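Local structure of MgGH51 (Meripilus giganteus, 6ZPV) at residues 15-20 with 517-522; 63-68 with 94-99; 321-326 with 331-336; 399-402 with 407-410; 460-465 with 553-558. The protein catalyses, as a retaining GH51 glycoside hydrolase, the release of terminal alpha-L-arabinofuranosyl groups, probably from arabinose-bearing plant cell-wall polysaccharides. One frame throughout, in Å; residues are numbered along the deposited sequence.

Contact 1: 15-20 with 517-522. With SO4 (sulfate ion), chain R.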
# COMPACT_ATOMS: atom_id res chain seq x y z
N SER A 15 -2.04 20.32 5.93
CA SER A 15 -1.99 19.74 4.57
C SER A 15 -1.95 18.22 4.65
O SER A 15 -2.40 17.60 3.65
CB SER A 15 -0.78 20.27 3.82
OG SER A 15 0.44 19.72 4.26
N THR A 16 -1.49 17.65 5.73
CA THR A 16 -1.28 16.22 5.91
C THR A 16 -2.47 15.46 6.46
O THR A 16 -2.33 14.28 6.72
CB THR A 16 -0.05 16.04 6.82
OG1 THR A 16 -0.22 16.85 7.99
CG2 THR A 16 1.24 16.40 6.12
N LEU A 17 -3.64 16.11 6.62
CA LEU A 17 -4.69 15.44 7.42
C LEU A 17 -5.04 14.08 6.86
O LEU A 17 -5.25 13.14 7.67
CB LEU A 17 -5.92 16.32 7.52
CG LEU A 17 -7.03 15.78 8.41
CD1 LEU A 17 -6.57 15.44 9.80
CD2 LEU A 17 -8.17 16.79 8.47
N TYR A 18 -5.21 13.90 5.56
CA TYR A 18 -5.67 12.64 4.99
C TYR A 18 -4.58 11.97 4.17
O TYR A 18 -4.02 12.64 3.26
CB TYR A 18 -6.94 12.80 4.15
CG TYR A 18 -8.07 13.44 4.93
CD1 TYR A 18 -8.76 12.73 5.90
CD2 TYR A 18 -8.43 14.76 4.73
CE1 TYR A 18 -9.78 13.32 6.65
CE2 TYR A 18 -9.44 15.35 5.47
CZ TYR A 18 -10.11 14.65 6.44
OH TYR A 18 -11.13 15.20 7.17
N GLY A 19 -4.31 10.70 4.38
CA GLY A 19 -3.28 9.99 3.59
C GLY A 19 -3.47 8.51 3.65
O GLY A 19 -4.53 8.03 4.07
N LEU A 20 -2.44 7.78 3.26
CA LEU A 20 -2.49 6.33 3.07
C LEU A 20 -1.54 5.61 4.01
O LEU A 20 -0.46 6.13 4.37
CB LEU A 20 -2.08 5.99 1.64
CG LEU A 20 -2.82 6.72 0.53
CD1 LEU A 20 -2.37 6.18 -0.82
CD2 LEU A 20 -4.33 6.63 0.66
N LEU A 517 -10.60 15.03 -0.86
CA LEU A 517 -10.66 15.93 -2.03
C LEU A 517 -11.48 17.20 -1.76
O LEU A 517 -11.48 18.13 -2.62
CB LEU A 517 -11.32 15.21 -3.19
CG LEU A 517 -10.48 14.16 -3.89
CD1 LEU A 517 -11.22 13.65 -5.10
CD2 LEU A 517 -9.11 14.69 -4.34
N ASN A 518 -12.18 17.28 -0.67
CA ASN A 518 -13.09 18.38 -0.33
C ASN A 518 -12.70 18.92 1.07
O ASN A 518 -13.48 18.81 2.02
CB ASN A 518 -14.55 17.90 -0.41
CG ASN A 518 -14.87 17.29 -1.74
OD1 ASN A 518 -15.09 17.98 -2.74
ND2 ASN A 518 -14.91 15.99 -1.78
N LYS A 519 -11.52 19.44 1.17
CA LYS A 519 -10.89 19.81 2.45
C LYS A 519 -10.19 21.18 2.29
O LYS A 519 -9.27 21.33 1.45
CB LYS A 519 -9.83 18.79 2.89
CG LYS A 519 -9.26 19.09 4.28
CD LYS A 519 -7.85 18.58 4.45
CE LYS A 519 -6.88 19.45 3.79
NZ LYS A 519 -5.57 18.91 3.85
N GLY A 520 -10.67 22.13 2.99
CA GLY A 520 -10.05 23.43 3.00
C GLY A 520 -8.83 23.50 3.95
O GLY A 520 -8.53 22.54 4.67
N ASP A 521 -8.21 24.64 3.97
CA ASP A 521 -7.10 24.97 4.87
C ASP A 521 -7.54 25.73 6.10
O ASP A 521 -6.73 25.92 7.00
CB ASP A 521 -5.95 25.66 4.11
CG ASP A 521 -6.33 26.96 3.46
OD1 ASP A 521 -7.49 27.37 3.57
OD2 ASP A 521 -5.43 27.63 2.90
N GLN A 522 -8.82 26.11 6.17
CA GLN A 522 -9.37 26.78 7.36
C GLN A 522 -10.46 25.89 7.96
O GLN A 522 -11.36 25.41 7.22
CB GLN A 522 -10.01 28.13 6.99
CG GLN A 522 -9.10 29.08 6.20
CD GLN A 522 -9.81 30.37 5.88
OE1 GLN A 522 -11.02 30.39 5.58
NE2 GLN A 522 -9.08 31.50 5.97
S SO4 R . 1.38 21.34 7.15
O1 SO4 R . 1.28 19.97 6.61
O2 SO4 R . 2.58 22.04 6.80
O3 SO4 R . 1.33 21.22 8.65
O4 SO4 R . 0.15 22.00 6.75
O HOH W 1 -4.87 16.11 3.60

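Contact 2: 63-68 with 94-99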
# COMPACT_ATOMS: atom_id res chain seq x y z
N ALA A 63 8.65 -31.69 -19.46
CA ALA A 63 9.74 -30.99 -18.74
C ALA A 63 9.91 -31.53 -17.33
O ALA A 63 8.91 -31.79 -16.63
CB ALA A 63 9.42 -29.51 -18.67
N LYS A 64 11.16 -31.60 -16.89
CA LYS A 64 11.50 -31.89 -15.49
C LYS A 64 12.00 -30.60 -14.85
O LYS A 64 12.92 -29.98 -15.38
CB LYS A 64 12.51 -33.02 -15.40
CG LYS A 64 11.99 -34.32 -15.95
N LEU A 65 11.40 -30.22 -13.75
CA LEU A 65 11.70 -28.99 -13.02
C LEU A 65 12.14 -29.33 -11.60
O LEU A 65 11.47 -30.16 -10.94
CB LEU A 65 10.50 -28.07 -12.93
CG LEU A 65 9.84 -27.67 -14.25
CD1 LEU A 65 8.66 -26.77 -13.96
CD2 LEU A 65 10.80 -27.02 -15.22
N ALA A 66 13.09 -28.61 -11.08
CA ALA A 66 13.45 -28.63 -9.65
C ALA A 66 14.13 -27.32 -9.30
O ALA A 66 14.86 -26.79 -10.11
CB ALA A 66 14.42 -29.74 -9.31
N VAL A 67 13.85 -26.79 -8.12
CA VAL A 67 14.58 -25.63 -7.61
C VAL A 67 15.80 -26.14 -6.86
O VAL A 67 15.66 -26.91 -5.92
CB VAL A 67 13.69 -24.73 -6.74
CG1 VAL A 67 14.51 -23.59 -6.18
CG2 VAL A 67 12.55 -24.24 -7.56
N ILE A 68 16.97 -25.67 -7.25
CA ILE A 68 18.25 -26.09 -6.68
C ILE A 68 18.97 -24.96 -5.97
O ILE A 68 18.81 -23.81 -6.37
CB ILE A 68 19.14 -26.77 -7.76
CG1 ILE A 68 19.57 -25.80 -8.84
CG2 ILE A 68 18.49 -28.02 -8.30
CD1 ILE A 68 20.70 -26.31 -9.73
N VAL A 94 8.50 -27.65 -25.20
CA VAL A 94 8.84 -28.20 -23.86
C VAL A 94 9.35 -27.03 -23.04
O VAL A 94 10.15 -26.23 -23.56
CB VAL A 94 9.82 -29.40 -23.95
CG1 VAL A 94 10.17 -29.91 -22.56
CG2 VAL A 94 9.29 -30.54 -24.84
N GLY A 95 8.96 -26.88 -21.78
CA GLY A 95 9.31 -25.72 -21.01
C GLY A 95 8.50 -25.64 -19.77
O GLY A 95 8.28 -26.66 -19.11
N PHE A 96 8.08 -24.42 -19.42
CA PHE A 96 7.39 -24.23 -18.14
C PHE A 96 6.58 -22.92 -18.21
O PHE A 96 6.85 -22.05 -19.02
CB PHE A 96 8.39 -24.25 -16.98
CG PHE A 96 9.60 -23.41 -17.22
CD1 PHE A 96 9.65 -22.06 -16.88
CD2 PHE A 96 10.77 -23.98 -17.76
CE1 PHE A 96 10.78 -21.33 -17.12
CE2 PHE A 96 11.88 -23.22 -18.02
CZ PHE A 96 11.89 -21.90 -17.69
N THR A 97 5.60 -22.83 -17.32
CA THR A 97 4.75 -21.67 -17.13
C THR A 97 4.89 -21.09 -15.72
O THR A 97 5.22 -21.82 -14.79
CB THR A 97 3.28 -21.95 -17.46
OG1 THR A 97 2.81 -22.96 -16.57
CG2 THR A 97 3.05 -22.35 -18.89
N ASN A 98 4.53 -19.82 -15.64
CA ASN A 98 4.29 -19.15 -14.35
C ASN A 98 2.85 -18.65 -14.39
O ASN A 98 2.49 -17.91 -15.33
CB ASN A 98 5.26 -17.98 -14.11
CG ASN A 98 5.17 -17.40 -12.71
OD1 ASN A 98 4.22 -16.65 -12.42
ND2 ASN A 98 6.14 -17.73 -11.87
N GLU A 99 2.05 -19.00 -13.39
CA GLU A 99 0.62 -18.67 -13.36
C GLU A 99 0.38 -17.25 -12.89
O GLU A 99 -0.81 -16.85 -12.78
CB GLU A 99 -0.11 -19.68 -12.46
CG GLU A 99 0.23 -19.54 -10.98
CD GLU A 99 -0.46 -20.54 -10.09
OE1 GLU A 99 -1.36 -20.12 -9.32
OE2 GLU A 99 -0.19 -21.75 -10.17

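Contact 3: 321-326 with 331-336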
# COMPACT_ATOMS: atom_id res chain seq x y z
N GLY A 321 19.97 12.79 2.34
CA GLY A 321 21.33 13.30 2.61
C GLY A 321 21.96 13.93 1.39
O GLY A 321 21.62 13.59 0.26
N ASP A 322 22.93 14.78 1.63
CA ASP A 322 23.81 15.32 0.57
C ASP A 322 24.66 14.18 0.05
O ASP A 322 25.39 13.56 0.84
CB ASP A 322 24.64 16.40 1.22
CG ASP A 322 25.66 17.09 0.32
OD1 ASP A 322 25.95 16.58 -0.77
OD2 ASP A 322 26.15 18.15 0.73
N PRO A 323 24.64 13.91 -1.26
CA PRO A 323 25.46 12.83 -1.81
C PRO A 323 26.95 12.91 -1.51
O PRO A 323 27.62 11.86 -1.51
CB PRO A 323 25.21 12.90 -3.31
CG PRO A 323 23.85 13.53 -3.38
CD PRO A 323 23.83 14.58 -2.29
N ALA A 324 27.45 14.12 -1.27
CA ALA A 324 28.88 14.29 -1.02
C ALA A 324 29.24 13.84 0.40
O ALA A 324 30.46 13.81 0.71
CB ALA A 324 29.32 15.73 -1.23
N LYS A 325 28.27 13.59 1.29
CA LYS A 325 28.54 13.46 2.74
C LYS A 325 28.27 12.08 3.29
O LYS A 325 28.59 11.88 4.46
CB LYS A 325 27.76 14.53 3.51
CG LYS A 325 28.14 15.96 3.07
CD LYS A 325 29.60 16.31 3.30
N SER A 326 27.65 11.18 2.56
CA SER A 326 27.42 9.83 3.06
C SER A 326 27.34 8.86 1.89
O SER A 326 26.90 9.22 0.80
CB SER A 326 26.19 9.68 3.96
OG SER A 326 24.99 9.74 3.19
N LEU A 331 24.66 6.80 -3.00
CA LEU A 331 23.99 5.69 -3.67
C LEU A 331 22.70 6.17 -4.34
O LEU A 331 22.41 5.83 -5.50
CB LEU A 331 23.70 4.59 -2.66
CG LEU A 331 23.04 3.32 -3.21
CD1 LEU A 331 23.92 2.62 -4.23
CD2 LEU A 331 22.69 2.38 -2.09
N ARG A 332 21.88 6.98 -3.65
CA ARG A 332 20.69 7.56 -4.24
C ARG A 332 21.07 8.30 -5.53
O ARG A 332 20.39 8.18 -6.57
CB ARG A 332 19.98 8.50 -3.26
CG ARG A 332 18.68 9.08 -3.82
CD ARG A 332 18.14 10.30 -3.07
NE ARG A 332 19.06 11.43 -3.12
CZ ARG A 332 19.71 11.96 -2.09
NH1 ARG A 332 19.71 11.39 -0.91
NH2 ARG A 332 20.37 13.09 -2.26
N ALA A 333 22.10 9.12 -5.49
CA ALA A 333 22.56 9.85 -6.67
C ALA A 333 22.94 8.85 -7.77
O ALA A 333 22.61 9.11 -8.96
CB ALA A 333 23.71 10.80 -6.28
N SER A 334 23.72 7.84 -7.45
CA SER A 334 24.18 6.86 -8.44
C SER A 334 23.02 6.16 -9.16
O SER A 334 23.18 5.71 -10.29
CB SER A 334 25.09 5.82 -7.77
OG SER A 334 24.39 4.77 -7.15
N LEU A 335 21.89 6.03 -8.46
CA LEU A 335 20.68 5.41 -8.98
C LEU A 335 19.78 6.41 -9.71
O LEU A 335 18.67 6.03 -10.12
CB LEU A 335 19.95 4.72 -7.83
CG LEU A 335 20.70 3.53 -7.23
CD1 LEU A 335 20.07 3.09 -5.90
CD2 LEU A 335 20.74 2.36 -8.19
N GLY A 336 20.27 7.61 -9.96
CA GLY A 336 19.59 8.53 -10.86
C GLY A 336 18.82 9.65 -10.20
O GLY A 336 18.16 10.40 -10.92

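Contact 4: 399-402 with 407-410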
# COMPACT_ATOMS: atom_id res chain seq x y z
N VAL A 399 -1.68 6.61 16.83
CA VAL A 399 -2.82 5.90 17.48
C VAL A 399 -3.49 5.02 16.45
O VAL A 399 -3.85 5.48 15.34
CB VAL A 399 -3.80 6.96 18.04
CG1 VAL A 399 -4.97 6.31 18.73
CG2 VAL A 399 -3.12 7.95 18.94
N HIS A 400 -3.72 3.74 16.79
CA HIS A 400 -4.40 2.77 15.91
C HIS A 400 -5.69 2.32 16.57
O HIS A 400 -5.68 2.04 17.76
CB HIS A 400 -3.53 1.52 15.68
CG HIS A 400 -2.21 1.80 15.04
ND1 HIS A 400 -1.24 0.82 14.92
CD2 HIS A 400 -1.69 2.92 14.50
CE1 HIS A 400 -0.19 1.36 14.33
NE2 HIS A 400 -0.41 2.63 14.05
N VAL A 401 -6.76 2.16 15.80
CA VAL A 401 -8.00 1.55 16.35
C VAL A 401 -8.74 0.77 15.27
O VAL A 401 -9.05 1.31 14.19
CB VAL A 401 -8.90 2.59 17.04
CG1 VAL A 401 -9.41 3.68 16.11
CG2 VAL A 401 -10.04 1.88 17.75
N TYR A 402 -9.09 -0.45 15.60
CA TYR A 402 -10.00 -1.32 14.83
C TYR A 402 -11.19 -1.61 15.70
O TYR A 402 -11.06 -2.06 16.84
CB TYR A 402 -9.27 -2.59 14.41
CG TYR A 402 -8.10 -2.32 13.50
CD1 TYR A 402 -8.29 -1.99 12.17
CD2 TYR A 402 -6.82 -2.36 13.98
CE1 TYR A 402 -7.22 -1.71 11.35
CE2 TYR A 402 -5.76 -2.06 13.16
CZ TYR A 402 -5.93 -1.73 11.84
OH TYR A 402 -4.89 -1.48 10.97
N TRP A 407 -19.00 1.93 17.20
CA TRP A 407 -17.96 2.58 18.01
C TRP A 407 -17.45 3.86 17.33
O TRP A 407 -17.21 4.87 17.99
CB TRP A 407 -16.78 1.61 18.24
CG TRP A 407 -15.68 2.15 19.10
CD1 TRP A 407 -15.56 1.90 20.44
CD2 TRP A 407 -14.60 3.00 18.72
NE1 TRP A 407 -14.48 2.56 20.94
CE2 TRP A 407 -13.89 3.27 19.93
CE3 TRP A 407 -14.15 3.57 17.52
CZ2 TRP A 407 -12.76 4.12 19.95
CZ3 TRP A 407 -13.07 4.42 17.57
CH2 TRP A 407 -12.38 4.72 18.75
N PHE A 408 -17.24 3.82 16.03
CA PHE A 408 -16.67 4.98 15.33
C PHE A 408 -17.60 6.20 15.45
O PHE A 408 -17.09 7.30 15.75
CB PHE A 408 -16.33 4.65 13.87
CG PHE A 408 -15.01 3.94 13.75
CD1 PHE A 408 -13.84 4.70 13.73
CD2 PHE A 408 -14.88 2.58 13.80
CE1 PHE A 408 -12.59 4.10 13.74
CE2 PHE A 408 -13.63 1.99 13.80
CZ PHE A 408 -12.48 2.74 13.76
N TYR A 409 -18.92 6.07 15.26
CA TYR A 409 -19.75 7.27 15.43
C TYR A 409 -19.83 7.68 16.89
O TYR A 409 -19.90 8.86 17.20
CB TYR A 409 -21.11 7.22 14.72
CG TYR A 409 -22.15 6.33 15.31
CD1 TYR A 409 -22.80 6.72 16.47
CD2 TYR A 409 -22.59 5.17 14.71
CE1 TYR A 409 -23.85 5.97 17.03
CE2 TYR A 409 -23.68 4.44 15.22
CZ TYR A 409 -24.31 4.85 16.38
OH TYR A 409 -25.36 4.10 16.89
N GLN A 410 -19.85 6.71 17.80
CA GLN A 410 -19.93 6.95 19.23
C GLN A 410 -18.68 7.64 19.74
O GLN A 410 -18.74 8.23 20.83
CB GLN A 410 -20.22 5.69 20.06
CG GLN A 410 -21.62 5.15 19.83
CD GLN A 410 -21.82 3.89 20.68
OE1 GLN A 410 -20.87 3.08 20.82
NE2 GLN A 410 -23.05 3.61 21.01

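Contact 5: 460-465 with 553-558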
# COMPACT_ATOMS: atom_id res chain seq x y z
N GLU A 460 -17.11 5.38 10.04
CA GLU A 460 -15.78 5.97 9.86
C GLU A 460 -15.90 7.47 9.53
O GLU A 460 -15.17 8.29 10.12
CB GLU A 460 -15.02 5.27 8.76
CG GLU A 460 -14.62 3.85 9.15
CD GLU A 460 -14.46 2.89 7.97
OE1 GLU A 460 -14.49 3.35 6.80
OE2 GLU A 460 -14.25 1.69 8.24
N ALA A 461 -16.80 7.86 8.65
CA ALA A 461 -16.95 9.24 8.25
C ALA A 461 -17.36 10.07 9.45
O ALA A 461 -16.83 11.20 9.64
CB ALA A 461 -17.95 9.38 7.13
N ALA A 462 -18.21 9.59 10.33
CA ALA A 462 -18.55 10.33 11.55
C ALA A 462 -17.30 10.54 12.40
O ALA A 462 -17.05 11.65 12.89
CB ALA A 462 -19.64 9.57 12.31
N PHE A 463 -16.53 9.48 12.59
CA PHE A 463 -15.27 9.63 13.37
C PHE A 463 -14.34 10.63 12.66
O PHE A 463 -13.68 11.44 13.37
CB PHE A 463 -14.62 8.25 13.43
CG PHE A 463 -13.40 8.17 14.31
CD1 PHE A 463 -13.51 8.07 15.68
CD2 PHE A 463 -12.11 8.06 13.77
CE1 PHE A 463 -12.39 7.95 16.49
CE2 PHE A 463 -11.01 7.94 14.56
CZ PHE A 463 -11.16 7.82 15.93
N MET A 464 -14.27 10.64 11.34
CA MET A 464 -13.40 11.56 10.60
C MET A 464 -13.84 13.01 10.77
O MET A 464 -12.96 13.90 10.73
CB MET A 464 -13.37 11.14 9.13
CG MET A 464 -12.68 9.75 8.91
SD MET A 464 -13.19 8.93 7.42
CE MET A 464 -12.31 10.00 6.35
N THR A 465 -15.13 13.30 10.94
CA THR A 465 -15.54 14.67 11.21
C THR A 465 -14.88 15.16 12.51
O THR A 465 -14.51 16.34 12.61
CB THR A 465 -17.06 14.87 11.29
OG1 THR A 465 -17.62 14.20 12.42
CG2 THR A 465 -17.75 14.50 10.00
N ALA A 553 -22.00 13.16 7.95
CA ALA A 553 -22.13 11.71 8.12
C ALA A 553 -23.41 11.43 8.89
O ALA A 553 -23.53 11.84 10.04
CB ALA A 553 -20.90 11.15 8.83
N ASN A 554 -24.30 10.67 8.26
CA ASN A 554 -25.47 10.11 8.96
C ASN A 554 -25.19 8.63 9.10
O ASN A 554 -25.37 7.88 8.16
CB ASN A 554 -26.79 10.40 8.26
CG ASN A 554 -27.97 9.92 9.05
OD1 ASN A 554 -27.78 9.21 10.07
ND2 ASN A 554 -29.18 10.28 8.64
N ALA A 555 -24.69 8.22 10.29
CA ALA A 555 -24.23 6.85 10.53
C ALA A 555 -25.31 5.98 11.11
O ALA A 555 -24.99 4.81 11.53
CB ALA A 555 -23.02 6.84 11.46
N GLY A 556 -26.55 6.48 11.15
CA GLY A 556 -27.70 5.79 11.72
C GLY A 556 -28.77 5.41 10.69
O GLY A 556 -28.67 5.71 9.50
N SER A 557 -29.83 4.76 11.21
CA SER A 557 -30.86 4.13 10.37
C SER A 557 -32.04 5.04 10.02
O SER A 557 -32.93 4.58 9.26
CB SER A 557 -31.39 2.89 11.04
OG SER A 557 -32.01 3.20 12.26
N SER A 558 -32.06 6.25 10.53
CA SER A 558 -33.14 7.18 10.15
C SER A 558 -32.56 8.43 9.48
O SER A 558 -31.48 8.94 9.81
CB SER A 558 -34.08 7.48 11.30
OG SER A 558 -33.28 8.13 12.26

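Contact 1: 15-20 with 517-522
At the entry to the first strand of the (beta/alpha)8 barrel, the loop carrying Ser15, Leu17 and Tyr18 is met by Lys519, which follows helix 507-517 on the way into the C-terminal antiparallel sheet. CG of the lysine stands anti to the backbone N (chi1 -174°), which carries the stem to the rim of the tyrosine; Lys519 CD comes within 3.7 Å of Tyr18 CE2, at the ring edge, so this is apolar packing and not a cation-pi contact. Leu17 CG covers one face of the same ring, and the phenol OH is bonded to Glu468. A bend at chi3 (77°) then turns the ammonium toward the loop. Water 1 accepts from Lys519 NZ at 2.9 Å, accepts from Tyr18 N at 3.0 Å and donates to Ser15 O at 2.9 Å, linking segments 15-20 and 517-522, between which no direct hydrogen bond forms. At the start of the loop a sulfate, probably from the crystallisation liquor, takes a nearly straight bond (177°) from Ser15 N to its O4, 2.9 Å long, and is also held by Arg344. Lysine suits the place because it has a long aliphatic stem and a donor-rich tip: NZ also donates directly to Pro14 O, just before Ser15, and these acceptors, with the Glu468 side chain packed nearby, would be expected to favour the protonated form.

Contact 2: 63-68 with 94-99
The ring of Phe96 takes Leu65 at an oblique angle, with Leu65 CD2 lying 4.0 Å from Phe96 CD2, and makes edge-to-face pairs with Phe84 and Phe192. Leu65 CD1 rests 3.9 Å from Phe96 CB. The forked end of leucine suits this spot: one methyl packs on the root of the phenylalanine side chain while the other reaches its ring. Just before strand 64-69, Ala63 CB lies close to a backbone carbonyl, only 3.1 Å from Gly95 O, where a small side chain fits. Gly95 itself adopts an extended backbone conformation (phi 166°, psi -140°) that is readily open only to glycine. No hydrogen bond crosses here, because the partners belong to different sheets. Strand 64-69 is an outermost strand of one five-stranded antiparallel sheet and pairs with 80-85 through Lys64 and Ser85. Strand 93-98 belongs to the second sheet, between 57-60 and 174-181. The two sheets pack as a beta-sandwich, and this contact fills its interior near one margin, with Leu82 and Phe84 of strand 80-85, Pro59 of strand 57-60 and Val178 of strand 174-181 lining the same apolar layer.

Contact 3: 321-326 with 331-336
Arg332 grips a single backbone oxygen, that of Gly321, with both of its terminal nitrogens. The bond from Arg332 NH2 to Gly321 O is 2.9 Å long with a fairly straight N-H...O angle of 157°; the second, from Arg332 NH1 to Gly321 O, measures 3.1 Å and is more bent. The oxygen lies in the guanidinium plane, so the flat group is presented edge-on. NH2 meets it almost along the line of the C=O bond, whereas NH1 approaches in the carbonyl plane, on a lone pair of the oxygen. Three further carbonyls share the work: Phe318 O takes NH1, His337 O takes NE and Pro338 O takes NH2, surrounding the buried charge with oxygens and fixing its rotation. A turn at chi3 (62°) brings the guanidinium round to this ring of acceptors. Phe318 lies in the last turn of helix 306-320 and Gly321 directly follows it; the helix dipole should favour a cation there. The short helix 327-334 that carries the arginine comes next, in the chain segment connecting barrel strands 284-289 and 345-348. Ser326 is its N-cap, bonding through OG to Ala329 N, and a Schellman motif ends it, with Gly336 taking the positive phi (103°) that glycine accommodates easily. The linking loop opens with an Asx turn, in which Asp322 OD1 accepts from Ala324 N at 2.9 Å. Beyond the polar core, the ring of Pro323 lies against the helix: Pro323 CB is 3.9 Å from Ala333 CB, and Pro323 CG comes obliquely to the guanidinium, 3.7 Å from Arg332 NH2.

Contact 4: 399-402 with 407-410
Barrel strand 396-403 runs almost directly into the short helix 405-410, which presents Trp407 and Phe408 to Val401. Of the valine methyls, CG2 goes to the indole, while CG1 touches both the Phe408 ring and the rim of Trp407. Val401 CG2 sits over one face of the indole, 4.1 Å from the centroid of the Trp407 six-membered ring and 22° off its normal, a CH-pi contact shifted toward the rim, nearest Trp407 CH2 at 3.8 Å. Val401 CG1, between its backbone N and carbonyl carbon (chi1 63°), reaches Phe408 CZ at 4.0 Å. Trp407 CE3 in turn lies 3.8 Å above the plane of the Phe408 ring, over its centre. Valine fits because branching at CB supplies two contact points and favours extended backbone. Its backbone pairs with strand 424-432, the next of this beta-alpha-beta unit, through Glu429 and Ala431. Phe408 packs onward, edge-to-face with Phe463 of helix 454-469. With no hydrogen bond between the two segments, the contact probably rests chiefly on dispersion, with one polar touch: Val401 O lies at the Phe408 edge, 3.7 Å from CZ, where the slightly positive ring hydrogens should suit a carbonyl oxygen.

Contact 5: 460-465 with 553-558
Ala553 sets its methyl against the backbone of Ala461 and Ala462, where helix 454-469 of the barrel packs on the C-terminal antiparallel sheet. Ala553 CB is 3.5 Å from Ala462 N and touches both neighbouring methyls, Ala461 CB at 3.8 Å and Ala462 CB at 4.0 Å, so it nests between them. Ala555, two residues along and pointing to the same side, adds a looser contact, with its CB 4.4 Å from Ala462 CB. Alanine suits every one of these positions: with only methyls between them the helix and strand come so close that the CA atoms of Ala462 and Ala553 are 5.1 Å apart. In the next shell, Phe515 of helix 507-517 and Val619 of strand 618-625 press on Ala461, and His536 of strand 535-541 lies against Ala462. Backbone bonds of Ala553 with His536, and of Ala555 just past the strand with Thr534, fix this end of the strand. There Asn554 points away from the helix and shapes the turn: its OD1 accepts from Gly556 N at 3.2 Å, an Asx turn, while Asn554 ND2 donates to Ser558 O at 2.9 Å and also to Ala614 O. On the helix, Thr465 turns its hydroxyl back along the chain (chi1 67°), and Thr465 OG1 donates to Ala462 O at 2.7 Å.

From the N terminus, contact 1 opens first and closes last but one, its loop of almost 500 residues enclosing contacts 2, 3 and 4, which follow one another in series. Contact 2 joins the two sheets of the beta-sandwich; contacts 3 and 4 are short-range closures within the barrel, one around a peripheral helix, the other within a beta-alpha-beta unit. Contact 5 opens inside contact 1 but closes beyond it, so these two cross, and both tie the barrel to the C-terminal sheet. They touch where Tyr18 meets Met464, and contact 4 joins contact 5 through Tyr409 packing on Ala462 and Ala555. Contact 2 lies about 50 Å from contact 1, centre to centre.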